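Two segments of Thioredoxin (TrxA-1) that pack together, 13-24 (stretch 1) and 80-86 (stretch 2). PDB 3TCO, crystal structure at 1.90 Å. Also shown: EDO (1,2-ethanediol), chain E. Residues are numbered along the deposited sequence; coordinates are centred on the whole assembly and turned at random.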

# COMPACT_ATOMS: atom_id res chain seq x y z
N ASN A 13 -1.81 3.64 -13.70
CA ASN A 13 -0.44 3.12 -13.48
C ASN A 13 -0.33 1.91 -12.56
O ASN A 13 0.77 1.40 -12.32
N PHE A 14 -1.46 1.42 -12.05
CA PHE A 14 -1.43 0.30 -11.12
C PHE A 14 -0.63 -0.91 -11.59
O PHE A 14 0.31 -1.35 -10.91
N ASP A 15 -1.02 -1.46 -12.73
CA ASP A 15 -0.35 -2.64 -13.25
C ASP A 15 1.12 -2.45 -13.58
O ASP A 15 1.94 -3.27 -13.17
N GLU A 16 1.48 -1.39 -14.30
CA GLU A 16 2.88 -1.19 -14.66
C GLU A 16 3.78 -1.05 -13.43
O GLU A 16 4.91 -1.52 -13.43
N VAL A 17 3.27 -0.39 -12.39
CA VAL A 17 4.06 -0.22 -11.16
C VAL A 17 4.29 -1.58 -10.48
O VAL A 17 5.41 -1.92 -10.08
N ILE A 18 3.23 -2.38 -10.36
CA ILE A 18 3.35 -3.69 -9.73
C ILE A 18 4.22 -4.66 -10.52
O ILE A 18 4.99 -5.43 -9.93
N ARG A 19 4.09 -4.64 -11.84
CA ARG A 19 4.86 -5.53 -12.71
C ARG A 19 6.33 -5.19 -12.85
O ARG A 19 7.16 -6.08 -13.02
N ASN A 20 6.65 -3.91 -12.77
CA ASN A 20 8.02 -3.49 -12.97
C ASN A 20 8.85 -3.07 -11.76
O ASN A 20 9.93 -2.48 -11.91
N ASN A 21 8.35 -3.39 -10.57
CA ASN A 21 9.07 -3.09 -9.33
C ASN A 21 9.00 -4.37 -8.49
O ASN A 21 7.94 -4.99 -8.40
N LYS A 22 10.13 -4.78 -7.91
CA LYS A 22 10.14 -6.01 -7.12
C LYS A 22 9.13 -6.02 -5.97
O LYS A 22 8.37 -6.97 -5.82
N LEU A 23 9.15 -4.97 -5.14
CA LEU A 23 8.23 -4.90 -4.01
C LEU A 23 7.39 -3.64 -4.09
O LEU A 23 7.90 -2.52 -4.14
N VAL A 24 6.07 -3.84 -4.07
CA VAL A 24 5.14 -2.72 -4.13
C VAL A 24 4.05 -2.92 -3.09
O VAL A 24 3.40 -3.97 -3.05
N LEU A 80 -2.14 -3.94 0.56
CA LEU A 80 -1.84 -5.05 -0.34
C LEU A 80 -0.33 -5.09 -0.48
O LEU A 80 0.32 -4.04 -0.49
N ILE A 81 0.23 -6.29 -0.59
CA ILE A 81 1.67 -6.42 -0.78
C ILE A 81 1.95 -7.28 -2.01
O ILE A 81 1.51 -8.43 -2.12
N PHE A 82 2.68 -6.69 -2.96
CA PHE A 82 3.02 -7.38 -4.20
C PHE A 82 4.52 -7.59 -4.31
O PHE A 82 5.29 -6.67 -4.06
N VAL A 83 4.92 -8.79 -4.71
CA VAL A 83 6.33 -9.11 -4.89
C VAL A 83 6.45 -9.81 -6.24
O VAL A 83 5.75 -10.78 -6.51
N ASN A 84 7.34 -9.30 -7.08
CA ASN A 84 7.53 -9.84 -8.42
C ASN A 84 6.22 -9.88 -9.19
O ASN A 84 5.91 -10.85 -9.89
N GLY A 85 5.45 -8.80 -9.05
CA GLY A 85 4.19 -8.66 -9.76
C GLY A 85 3.00 -9.47 -9.29
O GLY A 85 1.95 -9.45 -9.94
N GLN A 86 3.11 -10.15 -8.15
CA GLN A 86 2.00 -10.96 -7.66
C GLN A 86 1.73 -10.67 -6.20
O GLN A 86 2.64 -10.38 -5.43

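Two antiparallel strands and a helix meet here, and Phe-82 lies at the centre of their packing. Its strand pairs with residues 23-24: Val-24 N donates to Phe-82 O (2.9 Å) and Phe-82 N to Val-24 O (2.8 Å), while Asn-84 N donates to Lys-22 O (2.8 Å). Because side chains alternate along a strand, this register sends Val-24 and Phe-82 to one face of the sheet and Leu-23 and Val-83 to the other.

On the face carrying Phe-82, the helix supplies the cover. Phe-82 takes chi1 m (-65°) with chi2 at 87°, and its ring presents one face to Ile-18, whose CB points toward the strand. Ile-18 is m at both chi1 and chi2, which lays CG1 4.2 Å from the centroid of the Phe-82 ring, nearly along the ring normal, and brings CD1 to 3.3 Å from Phe-82 CD1, a tight apolar contact. Phe-14, one helical turn earlier, leaves its backbone sideways, but chi1 t (-168°) carries the ring in until its CZ is 3.8 Å from Phe-82 CZ. The two rings form an offset edge-to-face pair, the edge of Phe-14 toward the face of Phe-82, with centroids 5.8 Å apart and planes at 85°. Large, flat and apolar, phenylalanine suits both buried sites. Val-24, chi1 t, is compact and beta-branched, as strands favour; its CB lies 4.4 Å from Phe-82 CB.

On the other face, Leu-23 adopts the t,p rotamer, whose end reaches closer to the neighbouring strand than its CB direction suggests. Its CD1 touches both Ile-81 CG2 (3.8 Å) and Val-83 CG2 (3.9 Å). Val-83, chi1 t, and Ile-81, m,t, thus offer methyl groups to the same leucine methyl.

Beyond the strand, a type I' turn runs from Val-83 to Gln-86. Gly-85, at phi 75°, suits this positive-phi turn, and its CA comes within 3.3 Å of Ile-18 O in a CA-H...O contact. Water 1 bridges helix and turn, donating to Ile-18 O (2.8 Å) and accepting from Gly-85 N (2.8 Å). At the exposed margin, Lys-22 is extended, t at all four chi angles, and its CG lies 4.0 Å from Asn-84 OD1, so its aliphatic stem packs while the amine stays clear. Asn-84, chi1 m, uses ND2 to donate to O2 of the ethanediol (2.8 Å). The ethanediol O1 donates to Val-83 O (2.5 Å) and accepts from Gln-86 NE2 (3.1 Å); this small diol, probably from the crystallisation liquor, occupies the outside of the turn.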

# COMPACT_ATOMS: atom_id res chain seq x y z
CB ASN A 13 0.47 4.24 -12.94
CG ASN A 13 0.02 4.77 -11.59
OD1 ASN A 13 -1.13 4.58 -11.18
ND2 ASN A 13 0.93 5.46 -10.89
CB PHE A 14 -2.84 -0.16 -10.78
CG PHE A 14 -2.90 -1.12 -9.62
CD1 PHE A 14 -2.96 -0.64 -8.31
CD2 PHE A 14 -2.92 -2.49 -9.84
CE1 PHE A 14 -3.05 -1.52 -7.24
CE2 PHE A 14 -2.99 -3.38 -8.77
CZ PHE A 14 -3.06 -2.89 -7.46
CB ASP A 15 -1.09 -3.18 -14.48
CG ASP A 15 -2.42 -3.83 -14.12
OD1 ASP A 15 -2.65 -4.07 -12.91
OD2 ASP A 15 -3.22 -4.10 -15.04
CB GLU A 16 3.06 0.02 -15.59
CG GLU A 16 2.86 1.38 -14.97
CD GLU A 16 2.71 2.47 -16.02
OE1 GLU A 16 3.55 2.54 -16.94
OE2 GLU A 16 1.76 3.27 -15.93
CB VAL A 17 3.35 0.76 -10.19
CG1 VAL A 17 4.03 0.75 -8.81
CG2 VAL A 17 3.37 2.18 -10.79
CB ILE A 18 1.97 -4.37 -9.53
CG1 ILE A 18 1.13 -3.57 -8.53
CG2 ILE A 18 2.16 -5.79 -9.02
CD1 ILE A 18 1.77 -3.45 -7.19
CB ARG A 19 4.27 -5.55 -14.13
CG ARG A 19 3.15 -6.55 -14.36
CD ARG A 19 1.79 -6.04 -13.91
NE ARG A 19 0.71 -6.71 -14.63
CZ ARG A 19 0.55 -6.64 -15.95
NH1 ARG A 19 1.39 -5.93 -16.68
NH2 ARG A 19 -0.45 -7.28 -16.54
CB ASN A 20 8.02 -2.40 -14.03
CG ASN A 20 7.49 -2.92 -15.35
OD1 ASN A 20 8.15 -3.71 -16.02
ND2 ASN A 20 6.28 -2.50 -15.73
CB ASN A 21 8.40 -1.93 -8.58
CG ASN A 21 8.65 -0.59 -9.25
OD1 ASN A 21 9.76 -0.07 -9.21
ND2 ASN A 21 7.61 -0.04 -9.89
CB LYS A 22 11.54 -6.30 -6.56
CG LYS A 22 11.53 -7.48 -5.59
CD LYS A 22 12.92 -7.80 -5.06
CE LYS A 22 12.84 -8.96 -4.07
NZ LYS A 22 14.17 -9.49 -3.68
CB LEU A 23 9.00 -4.92 -2.68
CG LEU A 23 8.17 -4.57 -1.43
CD1 LEU A 23 7.10 -5.64 -1.19
CD2 LEU A 23 9.07 -4.48 -0.20
CB VAL A 24 4.47 -2.60 -5.52
CG1 VAL A 24 3.52 -1.40 -5.53
CG2 VAL A 24 5.53 -2.43 -6.62
CB LEU A 80 -2.44 -4.79 -1.72
CG LEU A 80 -3.95 -4.48 -1.75
CD1 LEU A 80 -4.36 -4.11 -3.19
CD2 LEU A 80 -4.71 -5.70 -1.24
CB ILE A 81 2.36 -7.03 0.45
CG1 ILE A 81 2.06 -6.13 1.68
CG2 ILE A 81 3.88 -7.13 0.19
CD1 ILE A 81 2.68 -6.59 2.95
CB PHE A 82 2.59 -6.55 -5.41
CG PHE A 82 1.10 -6.38 -5.54
CD1 PHE A 82 0.43 -5.34 -4.89
CD2 PHE A 82 0.36 -7.26 -6.33
CE1 PHE A 82 -0.96 -5.18 -5.01
CE2 PHE A 82 -1.04 -7.11 -6.46
CZ PHE A 82 -1.69 -6.07 -5.80
CB VAL A 83 6.86 -10.03 -3.75
CG1 VAL A 83 8.31 -10.46 -4.04
CG2 VAL A 83 6.80 -9.28 -2.42
CB ASN A 84 8.16 -11.24 -8.37
CG ASN A 84 9.57 -11.21 -7.80
OD1 ASN A 84 10.35 -10.32 -8.13
ND2 ASN A 84 9.90 -12.18 -6.95
CB GLN A 86 2.33 -12.45 -7.87
CG GLN A 86 2.76 -12.77 -9.32
CD GLN A 86 3.05 -14.25 -9.57
OE1 GLN A 86 2.17 -14.99 -10.02
NE2 GLN A 86 4.28 -14.67 -9.28
C1 EDO E . 5.78 -14.19 -5.92
O1 EDO E . 5.80 -13.26 -7.00
C2 EDO E . 7.04 -14.00 -5.06
O2 EDO E . 8.20 -14.20 -5.88
O HOH W 1 5.52 -6.49 -7.44